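Local coordinates for protein scyllo-inosose 3-dehydrogenase (Thermotoga maritima, PDB 3IP1) that catalyses the NAD(+)-dependent oxidation of scyllo-inosose to 3-dehydro-scyllo-inosose and binds two zinc ions per subunit, at residues I60-C65 / E163-D168. Numbering follows the deposited sequence.
Sequences IKVKAC and EYVKVD
I60 and V165 form an antiparallel hydrogen-bonded pair, with I60 N to V165 O at 2.8 Å and V165 N to I60 O at 3.0 Å. On the buried side of this ladder, V165 CG1 sits between its own backbone N and carbonyl carbon (chi1 71°), where it meets I60 CB at 4.0 Å and V62 CG2 at 4.1 Å. I60 reaches on past V165 with CD1, which meets V167 CG2 at 3.7 Å, and F99 of strand 98-106 packs on both I60 and V165. Strands 57-66 and 164-168 are neighbours in the mixed sheet of the GroES-like domain of this zinc-containing alcohol dehydrogenase; on its other edge 57-66 pairs with 98-106, the strand that starts at the metal ligand E98. At 126° the strands splay, and the last bond, V62 N to E163 O, is more bent, its donor 45° out of the carbonyl plane. The opposite face, with K61 and Y164, is partly open to solvent, and contact thins toward the tips. There the Y164 ring crosses the K61 side chain at a slant, CE2 3.7 Å from K61 CB, and its OH stands 4.1 Å from K61 NZ without bonding. An alanine at Y164 would probably uncover the aliphatic stem of K61 and leave its chain freer to swing. The E163 carboxylate does not reach K61 NZ; its OE2 accepts a hydrogen bond from the backbone N of R4.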
# COMPACT_ATOMS: atom_id res chain seq x y z
N ILE A 60 -8.99 -33.10 18.04
CA ILE A 60 -8.32 -32.39 19.11
C ILE A 60 -9.01 -32.69 20.44
O ILE A 60 -10.22 -32.64 20.54
CB ILE A 60 -8.38 -30.87 18.83
CG1 ILE A 60 -7.70 -30.53 17.49
CG2 ILE A 60 -7.78 -30.08 20.01
CD1 ILE A 60 -8.09 -29.13 16.94
N LYS A 61 -8.23 -32.99 21.47
CA LYS A 61 -8.76 -33.11 22.81
C LYS A 61 -8.78 -31.70 23.36
O LYS A 61 -7.71 -31.10 23.53
CB LYS A 61 -7.83 -34.01 23.62
CG LYS A 61 -8.17 -34.24 25.08
CD LYS A 61 -7.23 -35.36 25.60
CE LYS A 61 -7.26 -35.51 27.12
NZ LYS A 61 -8.66 -35.55 27.64
N VAL A 62 -9.98 -31.16 23.60
CA VAL A 62 -10.11 -29.75 24.02
C VAL A 62 -9.53 -29.53 25.41
O VAL A 62 -9.79 -30.28 26.35
CB VAL A 62 -11.59 -29.23 23.96
CG1 VAL A 62 -11.68 -27.74 24.28
CG2 VAL A 62 -12.24 -29.52 22.60
N LYS A 63 -8.73 -28.48 25.55
CA LYS A 63 -8.27 -28.07 26.87
C LYS A 63 -9.02 -26.85 27.39
O LYS A 63 -9.35 -26.78 28.57
CB LYS A 63 -6.78 -27.79 26.83
CG LYS A 63 -5.93 -29.03 26.79
CD LYS A 63 -5.59 -29.51 28.19
CE LYS A 63 -6.37 -30.77 28.55
NZ LYS A 63 -5.94 -31.37 29.87
N ALA A 64 -9.30 -25.88 26.52
CA ALA A 64 -9.98 -24.67 26.96
C ALA A 64 -10.86 -24.13 25.85
O ALA A 64 -10.54 -24.30 24.67
CB ALA A 64 -8.98 -23.61 27.44
N CYS A 65 -11.97 -23.49 26.23
CA CYS A 65 -12.87 -22.87 25.26
C CYS A 65 -13.57 -21.65 25.87
O CYS A 65 -14.27 -21.75 26.89
CB CYS A 65 -13.92 -23.86 24.75
SG CYS A 65 -14.78 -23.23 23.27
N GLU A 163 -15.40 -32.55 24.82
CA GLU A 163 -14.17 -33.21 25.22
C GLU A 163 -13.24 -33.36 24.01
O GLU A 163 -12.02 -33.29 24.16
CB GLU A 163 -14.46 -34.59 25.82
CG GLU A 163 -15.38 -34.55 27.04
CD GLU A 163 -15.72 -35.93 27.54
OE1 GLU A 163 -14.86 -36.56 28.19
OE2 GLU A 163 -16.86 -36.39 27.29
N TYR A 164 -13.83 -33.54 22.83
CA TYR A 164 -13.08 -33.65 21.57
C TYR A 164 -13.78 -32.83 20.48
O TYR A 164 -15.00 -32.67 20.49
CB TYR A 164 -12.91 -35.13 21.13
CG TYR A 164 -12.13 -35.98 22.14
CD1 TYR A 164 -12.79 -36.60 23.20
CD2 TYR A 164 -10.74 -36.14 22.05
CE1 TYR A 164 -12.11 -37.35 24.13
CE2 TYR A 164 -10.05 -36.90 22.98
CZ TYR A 164 -10.74 -37.50 24.02
OH TYR A 164 -10.09 -38.26 24.97
N VAL A 165 -12.99 -32.31 19.54
CA VAL A 165 -13.52 -31.62 18.36
C VAL A 165 -12.76 -32.05 17.11
O VAL A 165 -11.54 -32.23 17.13
CB VAL A 165 -13.50 -30.06 18.52
CG1 VAL A 165 -12.08 -29.51 18.47
CG2 VAL A 165 -14.37 -29.40 17.45
N LYS A 166 -13.48 -32.23 16.02
CA LYS A 166 -12.84 -32.57 14.79
C LYS A 166 -12.80 -31.33 13.89
O LYS A 166 -13.80 -30.65 13.74
CB LYS A 166 -13.59 -33.75 14.16
CG LYS A 166 -13.02 -34.32 12.90
CD LYS A 166 -13.61 -33.62 11.68
CE LYS A 166 -15.03 -34.07 11.38
NZ LYS A 166 -15.01 -35.33 10.60
N VAL A 167 -11.63 -31.02 13.32
CA VAL A 167 -11.50 -29.94 12.33
C VAL A 167 -10.52 -30.36 11.23
O VAL A 167 -9.65 -31.20 11.45
CB VAL A 167 -10.98 -28.60 12.95
CG1 VAL A 167 -11.90 -28.09 14.02
CG2 VAL A 167 -9.58 -28.77 13.53
N ASP A 168 -10.63 -29.72 10.07
CA ASP A 168 -9.59 -29.86 9.05
C ASP A 168 -8.27 -29.26 9.51
O ASP A 168 -8.24 -28.20 10.14
CB ASP A 168 -10.00 -29.21 7.74
CG ASP A 168 -9.14 -29.67 6.59
OD1 ASP A 168 -7.95 -29.28 6.51
OD2 ASP A 168 -9.65 -30.45 5.77